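Local atomic coordinates of adenine phosphoribosyltransferase (Leishmania donovani, PDB entry 1QB7), a protein that probably makes AMP and diphosphate from adenine and 5-phospho-alpha-D-ribose 1-diphosphate, the one-step adenine salvage route, and works as a homodimer. Residues 8-12 and 197-203; 64-68 and 169-173; 18-23 and 202-207. One frame throughout, in Å; residues are numbered along the deposited sequence. Where two conformers were deposited one is given.

Contact 1: 8-12 and 197-203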
loop_
_atom_site.group_PDB
_atom_site.type_symbol
_atom_site.label_atom_id
_atom_site.label_comp_id
_atom_site.label_asym_id
_atom_site.label_seq_id
_atom_site.Cartn_x
_atom_site.Cartn_y
_atom_site.Cartn_z
ATOM N N ASN A 8 -21.445 -0.530 -19.070
ATOM C CA ASN A 8 -20.884 0.013 -17.829
ATOM C C ASN A 8 -19.432 -0.334 -17.535
ATOM O O ASN A 8 -19.022 -0.453 -16.377
ATOM C CB ASN A 8 -21.755 -0.368 -16.632
ATOM C CG ASN A 8 -22.844 0.632 -16.383
ATOM O OD1 ASN A 8 -24.014 0.272 -16.246
ATOM N ND2 ASN A 8 -22.472 1.907 -16.326
ATOM N N SER A 9 -18.658 -0.495 -18.592
ATOM C CA SER A 9 -17.250 -0.798 -18.459
ATOM C C SER A 9 -16.562 0.135 -19.446
ATOM O O SER A 9 -16.786 0.048 -20.651
ATOM C CB SER A 9 -16.999 -2.261 -18.787
ATOM O OG SER A 9 -15.659 -2.603 -18.501
ATOM N N PHE A 10 -15.774 1.064 -18.914
ATOM C CA PHE A 10 -15.090 2.067 -19.726
ATOM C C PHE A 10 -13.572 1.963 -19.759
ATOM O O PHE A 10 -12.932 1.622 -18.765
ATOM C CB PHE A 10 -15.494 3.471 -19.262
ATOM C CG PHE A 10 -16.980 3.704 -19.255
ATOM C CD1 PHE A 10 -17.777 3.184 -18.238
ATOM C CD2 PHE A 10 -17.590 4.429 -20.274
ATOM C CE1 PHE A 10 -19.157 3.385 -18.235
ATOM C CE2 PHE A 10 -18.970 4.633 -20.279
ATOM C CZ PHE A 10 -19.754 4.109 -19.259
ATOM N N LEU A 11 -13.006 2.294 -20.912
ATOM C CA LEU A 11 -11.566 2.255 -21.109
ATOM C C LEU A 11 -11.093 3.606 -21.622
ATOM O O LEU A 11 -11.703 4.181 -22.523
ATOM C CB LEU A 11 -11.210 1.167 -22.118
ATOM C CG LEU A 11 -9.736 1.002 -22.481
ATOM C CD1 LEU A 11 -8.924 0.577 -21.257
ATOM C CD2 LEU A 11 -9.631 -0.035 -23.585
ATOM N N LEU A 12 -10.027 4.126 -21.020
ATOM C CA LEU A 12 -9.471 5.405 -21.427
ATOM C C LEU A 12 -9.027 5.306 -22.887
ATOM O O LEU A 12 -8.393 4.331 -23.284
ATOM C CB LEU A 12 -8.281 5.766 -20.535
ATOM C CG LEU A 12 -7.634 7.129 -20.778
ATOM C CD1 LEU A 12 -8.657 8.234 -20.561
ATOM C CD2 LEU A 12 -6.428 7.309 -19.866
ATOM N N ILE A 197 -23.143 -0.813 -11.617
ATOM C CA ILE A 197 -21.808 -0.517 -11.105
ATOM C C ILE A 197 -20.889 -0.173 -12.269
ATOM O O ILE A 197 -20.722 -0.972 -13.185
ATOM C CB ILE A 197 -21.182 -1.725 -10.349
ATOM C CG1 ILE A 197 -22.045 -2.127 -9.145
ATOM C CG2 ILE A 197 -19.751 -1.395 -9.915
ATOM C CD1 ILE A 197 -22.235 -1.035 -8.108
ATOM N N LYS A 198 -20.284 1.010 -12.225
ATOM C CA LYS A 198 -19.380 1.431 -13.282
ATOM C C LYS A 198 -17.939 0.973 -13.040
ATOM O O LYS A 198 -17.422 1.056 -11.924
ATOM C CB LYS A 198 -19.412 2.949 -13.448
ATOM C CG LYS A 198 -18.472 3.428 -14.528
ATOM C CD LYS A 198 -18.380 4.938 -14.613
ATOM C CE LYS A 198 -19.667 5.556 -15.110
ATOM N NZ LYS A 198 -19.507 7.025 -15.266
ATOM N N PHE A 199 -17.319 0.454 -14.095
ATOM C CA PHE A 199 -15.936 0.006 -14.057
ATOM C C PHE A 199 -15.134 0.879 -15.011
ATOM O O PHE A 199 -15.553 1.094 -16.146
ATOM C CB PHE A 199 -15.817 -1.447 -14.535
ATOM C CG PHE A 199 -16.314 -2.460 -13.550
ATOM C CD1 PHE A 199 -17.649 -2.845 -13.543
ATOM C CD2 PHE A 199 -15.445 -3.023 -12.619
ATOM C CE1 PHE A 199 -18.115 -3.779 -12.623
ATOM C CE2 PHE A 199 -15.898 -3.960 -11.689
ATOM C CZ PHE A 199 -17.237 -4.337 -11.692
ATOM N N ILE A 200 -14.018 1.428 -14.546
ATOM C CA ILE A 200 -13.156 2.226 -15.413
ATOM C C ILE A 200 -11.716 1.731 -15.292
ATOM O O ILE A 200 -11.265 1.339 -14.210
ATOM C CB ILE A 200 -13.210 3.759 -15.129
ATOM C CG1 ILE A 200 -12.635 4.080 -13.754
ATOM C CG2 ILE A 200 -14.632 4.287 -15.277
ATOM C CD1 ILE A 200 -12.190 5.517 -13.610
ATOM N N SER A 201 -11.026 1.682 -16.427
ATOM C CA SER A 201 -9.632 1.250 -16.485
ATOM C C SER A 201 -8.854 2.250 -17.327
ATOM O O SER A 201 -9.408 2.850 -18.252
ATOM C CB SER A 201 -9.527 -0.144 -17.103
ATOM O OG SER A 201 -8.203 -0.635 -17.037
ATOM N N LEU A 202 -7.575 2.427 -17.006
ATOM C CA LEU A 202 -6.724 3.361 -17.732
ATOM C C LEU A 202 -6.009 2.699 -18.915
ATOM O O LEU A 202 -5.633 3.374 -19.875
ATOM C CB LEU A 202 -5.709 3.995 -16.782
ATOM C CG LEU A 202 -6.301 4.641 -15.524
ATOM C CD1 LEU A 202 -5.183 5.111 -14.613
ATOM C CD2 LEU A 202 -7.229 5.792 -15.900
ATOM N N LEU A 203 -5.842 1.381 -18.847
ATOM C CA LEU A 203 -5.176 0.636 -19.907
ATOM C C LEU A 203 -5.650 -0.813 -19.933
ATOM O O LEU A 203 -5.923 -1.402 -18.891
ATOM C CB LEU A 203 -3.657 0.658 -19.707
ATOM C CG LEU A 203 -2.821 0.108 -20.870
ATOM C CD1 LEU A 203 -2.765 1.141 -21.986
ATOM C CD2 LEU A 203 -1.410 -0.240 -20.417
HETATM O O HOH W 1 -6.122 3.036 -22.468
#

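Contact 2: 64-68 and 169-173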
loop_
_atom_site.group_PDB
_atom_site.type_symbol
_atom_site.label_atom_id
_atom_site.label_comp_id
_atom_site.label_asym_id
_atom_site.label_seq_id
_atom_site.Cartn_x
_atom_site.Cartn_y
_atom_site.Cartn_z
ATOM N N ARG A 64 -10.400 14.063 -12.320
ATOM C CA ARG A 64 -11.648 13.365 -12.549
ATOM C C ARG A 64 -12.614 13.540 -11.387
ATOM O O ARG A 64 -13.759 13.945 -11.585
ATOM C CB ARG A 64 -11.390 11.879 -12.786
ATOM C CG ARG A 64 -12.648 11.069 -12.944
ATOM C CD ARG A 64 -12.323 9.624 -13.204
ATOM N NE ARG A 64 -13.530 8.822 -13.363
ATOM C CZ ARG A 64 -14.298 8.820 -14.449
ATOM N NH1 ARG A 64 -13.983 9.577 -15.492
ATOM N NH2 ARG A 64 -15.379 8.050 -14.493
ATOM N N TYR A 65 -12.142 13.282 -10.174
ATOM C CA TYR A 65 -13.009 13.382 -9.009
ATOM C C TYR A 65 -13.371 14.796 -8.566
ATOM O O TYR A 65 -14.444 15.004 -8.004
ATOM C CB TYR A 65 -12.465 12.517 -7.871
ATOM C CG TYR A 65 -12.327 11.069 -8.303
ATOM C CD1 TYR A 65 -13.413 10.390 -8.857
ATOM C CD2 TYR A 65 -11.100 10.407 -8.242
ATOM C CE1 TYR A 65 -13.285 9.094 -9.348
ATOM C CE2 TYR A 65 -10.959 9.105 -8.736
ATOM C CZ TYR A 65 -12.057 8.459 -9.288
ATOM O OH TYR A 65 -11.927 7.194 -9.813
ATOM N N ARG A 66 -12.498 15.764 -8.849
ATOM C CA ARG A 66 -12.763 17.169 -8.515
ATOM C C ARG A 66 -13.861 17.703 -9.432
ATOM O O ARG A 66 -14.659 18.555 -9.037
ATOM C CB ARG A 66 -11.503 18.029 -8.675
ATOM C CG ARG A 66 -10.560 17.953 -7.495
ATOM C CD ARG A 66 -9.407 18.945 -7.603
ATOM N NE ARG A 66 -8.566 18.901 -6.403
ATOM C CZ ARG A 66 -7.250 19.105 -6.390
ATOM N NH1 ARG A 66 -6.607 19.379 -7.516
ATOM N NH2 ARG A 66 -6.564 18.982 -5.257
ATOM N N ALA A 67 -13.895 17.179 -10.654
ATOM C CA ALA A 67 -14.882 17.567 -11.650
ATOM C C ALA A 67 -16.190 16.794 -11.479
ATOM O O ALA A 67 -17.236 17.204 -11.986
ATOM C CB ALA A 67 -14.320 17.338 -13.050
ATOM N N MET A 68 -16.136 15.694 -10.737
ATOM C CA MET A 68 -17.305 14.849 -10.524
ATOM C C MET A 68 -18.379 15.448 -9.616
ATOM O O MET A 68 -18.074 16.124 -8.628
ATOM C CB MET A 68 -16.861 13.489 -9.988
ATOM C CG MET A 68 -17.898 12.399 -10.095
ATOM S SD MET A 68 -17.190 10.790 -9.732
ATOM C CE MET A 68 -16.335 10.412 -11.243
ATOM N N VAL A 169 -19.160 4.599 -6.321
ATOM C CA VAL A 169 -19.065 5.584 -7.392
ATOM C C VAL A 169 -18.641 4.827 -8.641
ATOM O O VAL A 169 -19.304 4.890 -9.680
ATOM C CB VAL A 169 -18.019 6.679 -7.068
ATOM C CG1 VAL A 169 -17.787 7.582 -8.272
ATOM C CG2 VAL A 169 -18.490 7.505 -5.884
ATOM N N GLU A 170 -17.551 4.078 -8.507
ATOM C CA GLU A 170 -17.009 3.277 -9.593
ATOM C C GLU A 170 -15.830 2.454 -9.097
ATOM O O GLU A 170 -15.247 2.752 -8.052
ATOM C CB GLU A 170 -16.547 4.173 -10.750
ATOM C CG GLU A 170 -15.400 5.102 -10.386
ATOM C CD GLU A 170 -15.213 6.245 -11.362
ATOM O OE1 GLU A 170 -16.154 6.567 -12.112
ATOM O OE2 GLU A 170 -14.118 6.836 -11.371
ATOM N N MET A 171 -15.535 1.385 -9.829
ATOM C CA MET A 171 -14.406 0.518 -9.537
ATOM C C MET A 171 -13.343 0.953 -10.535
ATOM O O MET A 171 -13.556 0.854 -11.744
ATOM C CB MET A 171 -14.782 -0.942 -9.778
ATOM C CG MET A 171 -13.615 -1.933 -9.724
ATOM S SD MET A 171 -12.801 -2.093 -8.118
ATOM C CE MET A 171 -11.100 -2.374 -8.623
ATOM N N VAL A 172 -12.236 1.498 -10.040
ATOM C CA VAL A 172 -11.158 1.943 -10.920
ATOM C C VAL A 172 -9.909 1.081 -10.809
ATOM O O VAL A 172 -9.532 0.647 -9.723
ATOM C CB VAL A 172 -10.798 3.451 -10.693
ATOM C CG1 VAL A 172 -10.488 3.716 -9.243
ATOM C CG2 VAL A 172 -9.605 3.867 -11.564
ATOM N N SER A 173 -9.310 0.792 -11.958
ATOM C CA SER A 173 -8.089 0.004 -12.019
ATOM C C SER A 173 -7.139 0.632 -13.037
ATOM O O SER A 173 -7.578 1.298 -13.974
ATOM C CB SER A 173 -8.392 -1.458 -12.384
ATOM O OG SER A 173 -9.022 -1.581 -13.645
#

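Contact 3: 18-23 and 202-207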
loop_
_atom_site.group_PDB
_atom_site.type_symbol
_atom_site.label_atom_id
_atom_site.label_comp_id
_atom_site.label_asym_id
_atom_site.label_seq_id
_atom_site.Cartn_x
_atom_site.Cartn_y
_atom_site.Cartn_z
ATOM N N LEU A 18 -1.812 9.731 -20.785
ATOM C CA LEU A 18 -1.719 8.774 -19.685
ATOM C C LEU A 18 -1.727 7.328 -20.192
ATOM O O LEU A 18 -0.970 6.484 -19.702
ATOM C CB LEU A 18 -2.862 8.989 -18.685
ATOM C CG LEU A 18 -3.046 7.938 -17.577
ATOM C CD1 LEU A 18 -1.763 7.751 -16.768
ATOM C CD2 LEU A 18 -4.195 8.350 -16.678
ATOM N N SER A 19 -2.596 7.047 -21.159
ATOM C CA SER A 19 -2.698 5.712 -21.739
ATOM C C SER A 19 -1.389 5.328 -22.419
ATOM O O SER A 19 -0.917 4.190 -22.316
ATOM C CB SER A 19 -3.837 5.674 -22.755
ATOM O OG SER A 19 -3.862 4.436 -23.435
ATOM N N GLN A 20 -0.811 6.303 -23.109
ATOM C CA GLN A 20 0.443 6.138 -23.823
ATOM C C GLN A 20 1.589 5.883 -22.852
ATOM O O GLN A 20 2.430 5.023 -23.087
ATOM C CB GLN A 20 0.742 7.409 -24.623
ATOM C CG GLN A 20 -0.278 7.739 -25.697
ATOM C CD GLN A 20 -0.083 6.909 -26.939
ATOM O OE1 GLN A 20 0.370 7.415 -27.964
ATOM N NE2 GLN A 20 -0.409 5.617 -26.856
ATOM N N LEU A 21 1.615 6.651 -21.768
ATOM C CA LEU A 21 2.656 6.543 -20.756
ATOM C C LEU A 21 2.608 5.184 -20.064
ATOM O O LEU A 21 3.645 4.589 -19.779
ATOM C CB LEU A 21 2.500 7.686 -19.750
ATOM C CG LEU A 21 3.681 8.101 -18.876
ATOM C CD1 LEU A 21 4.963 8.164 -19.676
ATOM C CD2 LEU A 21 3.370 9.454 -18.271
ATOM N N LEU A 22 1.399 4.693 -19.816
ATOM C CA LEU A 22 1.204 3.394 -19.175
ATOM C C LEU A 22 1.689 2.271 -20.080
ATOM O O LEU A 22 2.340 1.333 -19.624
ATOM C CB LEU A 22 -0.271 3.183 -18.831
ATOM C CG LEU A 22 -0.788 3.974 -17.634
ATOM C CD1 LEU A 22 -2.304 3.906 -17.571
ATOM C CD2 LEU A 22 -0.169 3.425 -16.364
ATOM N N LYS A 23 1.374 2.377 -21.368
ATOM C CA LYS A 23 1.782 1.376 -22.347
ATOM C C LYS A 23 3.316 1.339 -22.447
ATOM O O LYS A 23 3.915 0.279 -22.618
ATOM C CB LYS A 23 1.153 1.719 -23.698
ATOM C CG LYS A 23 1.482 0.785 -24.844
ATOM C CD LYS A 23 0.898 1.363 -26.127
ATOM C CE LYS A 23 1.331 0.611 -27.376
ATOM N NZ LYS A 23 0.829 -0.791 -27.416
ATOM N N LEU A 202 -7.575 2.427 -17.006
ATOM C CA LEU A 202 -6.724 3.361 -17.732
ATOM C C LEU A 202 -6.009 2.699 -18.915
ATOM O O LEU A 202 -5.633 3.374 -19.875
ATOM C CB LEU A 202 -5.709 3.995 -16.782
ATOM C CG LEU A 202 -6.301 4.641 -15.524
ATOM C CD1 LEU A 202 -5.183 5.111 -14.613
ATOM C CD2 LEU A 202 -7.229 5.792 -15.900
ATOM N N LEU A 203 -5.842 1.381 -18.847
ATOM C CA LEU A 203 -5.176 0.636 -19.907
ATOM C C LEU A 203 -5.650 -0.813 -19.933
ATOM O O LEU A 203 -5.923 -1.402 -18.891
ATOM C CB LEU A 203 -3.657 0.658 -19.707
ATOM C CG LEU A 203 -2.821 0.108 -20.870
ATOM C CD1 LEU A 203 -2.765 1.141 -21.986
ATOM C CD2 LEU A 203 -1.410 -0.240 -20.417
ATOM N N SER A 204 -5.773 -1.368 -21.135
ATOM C CA SER A 204 -6.168 -2.761 -21.313
ATOM C C SER A 204 -4.883 -3.557 -21.519
ATOM O O SER A 204 -3.969 -3.084 -22.191
ATOM C CB SER A 204 -7.050 -2.916 -22.553
ATOM O OG SER A 204 -7.150 -4.282 -22.921
ATOM N N ASP A 205 -4.808 -4.766 -20.974
ATOM C CA ASP A 205 -3.593 -5.553 -21.161
ATOM C C ASP A 205 -3.369 -5.904 -22.638
ATOM O O ASP A 205 -2.284 -6.333 -23.017
ATOM C CB ASP A 205 -3.576 -6.804 -20.272
ATOM C CG ASP A 205 -4.454 -7.911 -20.797
ATOM O OD1 ASP A 205 -5.583 -7.613 -21.251
ATOM O OD2 ASP A 205 -4.013 -9.081 -20.742
ATOM N N ASP A 206 -4.392 -5.699 -23.469
ATOM C CA ASP A 206 -4.269 -5.955 -24.899
ATOM C C ASP A 206 -3.297 -4.959 -25.511
ATOM O O ASP A 206 -2.762 -5.191 -26.594
ATOM C CB ASP A 206 -5.626 -5.866 -25.598
ATOM C CG ASP A 206 -5.545 -6.199 -27.090
ATOM O OD1 ASP A 206 -5.043 -7.295 -27.429
ATOM O OD2 ASP A 206 -5.959 -5.363 -27.925
ATOM N N ALA A 207 -3.063 -3.856 -24.806
ATOM C CA ALA A 207 -2.138 -2.833 -25.268
ATOM C C ALA A 207 -0.695 -3.237 -24.983
ATOM O O ALA A 207 0.237 -2.664 -25.544
ATOM C CB ALA A 207 -2.448 -1.513 -24.602
HETATM O O HOH W 1 -6.122 3.036 -22.468
#

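Contact 1: 8-12 and 197-203
Strand 9-12 runs parallel to strand 199-201, the short axes 4.7 Å apart and 17° from perfect alignment. The ladder has the staggered pattern of parallel strands, in which one residue bonds to both neighbours of its partner. Phe199 N donates to Asn8 O (3.0 Å) and Phe199 O accepts from Phe10 N (2.8 Å); then Ser201 N donates to Phe10 O (3.0 Å) and Ser201 O accepts from Leu12 N (3.1 Å). Beyond the last rung the chain turns a corner at Leu202, and water 1 continues the link by donating to Leu12 O and Leu202 O, 2.7 Å from each.

Phe10 and Ile200 share one face of the sheet, with Phe10 CB 4.2 Å from Ile200 CG2, while Phe10 CE1 rests on Lys198 CG at 3.8 Å. Ser9, Leu11, Phe199 and Ser201 lie on the opposite face, where Phe199 packs against helix 182-192. Leu11 CD1 reaches past the corner to Leu203 C (3.8 Å). Direct hydrogen bonding between the segments is thus all main-chain; it sets the parallel register and splices an N-terminal strand onto the central type I phosphoribosyltransferase sheet, while side chains pack on both faces.

Contact 2: 64-68 and 169-173
Val169 opens the strand side of this contact by offering its CG1 to the sulphur of Met68, SD lying 3.6 Å away, just where helix 51-67 has given way to loop. Next comes Glu170, whose carboxylate is held from two consecutive helix residues. Arg64 grips it in a bidentate salt bridge, Arg64 NE to Glu170 OE2 and Arg64 NH2 to Glu170 OE1, both 2.9 Å and nearly straight, while Tyr65 OH donates to Glu170 OE2 at 2.7 Å. Three donors therefore satisfy a charge buried between a helix and the central sheet. This is helix-on-sheet packing in the alpha/beta core of a type I phosphoribosyltransferase: helix 51-67 lies over one face of the sheet, and Tyr65 also touches Val142 on the adjoining strand 140-145. Met171 points away from the helix to the opposite face, where it meets Phe199. At Val172 the CA-to-CB bond again points toward the helix, and Val172 CG1 lies 3.8 Å from Tyr65 OH.

Contact 3: 18-23 and 202-207
This is a mostly apolar packing of a helix against an irregular piece of chain: helix 17-25 lies beside the corner where strand 199-201 gives way to strand 203-204, at the edge of a small three-stranded parallel sheet. Leu202 and Leu203 both direct their CA-to-CB bonds toward the helix. Leu202 CD1 lies 4.0 Å from Leu18 CD2, and Leu202 CB only 3.5 Å from Leu22 CD1, so two helix residues one turn apart share the same strand-side leucine. Leu203 settles further along, its CD2 3.9 Å from Leu22 CB and its CD1 3.6 Å from Ser19 O.

Polar links border this apolar patch. Water 1 accepts from Ser19 OG at 2.8 Å and donates to Leu202 O at 2.7 Å, bridging helix and corner. At the other end the Lys23 side chain, t as far as chi3 and turned at chi4, brings NZ within 2.7 Å of Ala207 O, a hydrogen bond to the backbone of the 3-10 segment 205-207. An ST turn, Asp206 N donating to Ser204 OG at 3.1 Å, leads into that segment. Asp205 O in turn accepts from Arg40 NH2, and Arg40 lines the adenine pocket; Leu203 is itself about 11 Å from the bound base, measured from its side chain. The arrangement is consistent with structural packing near, but not in, the adenine pocket of this type I phosphoribosyltransferase.

Contacts 1 and 2 meet in the central sheet: strands 199-201 and 167-173 are neighbours, Lys198 O and Ile200 N both probably hydrogen-bonding to Met171, and contact 2 is nested within the loop that contact 1 closes. Contacts 1 and 3 share Leu202, Leu203 and water 1, and their segments alternate along the chain, so the N-terminal strand and the helix after it grip adjoining parts of 197-207. Contact 3 is buried; the other two are partly buried. The chemistry follows the elements joined: backbone pairing, strand to strand, in contact 1; a charged side-chain cluster, helix to sheet, in contact 2; leucine packing with polar margins, helix to corner, in contact 3.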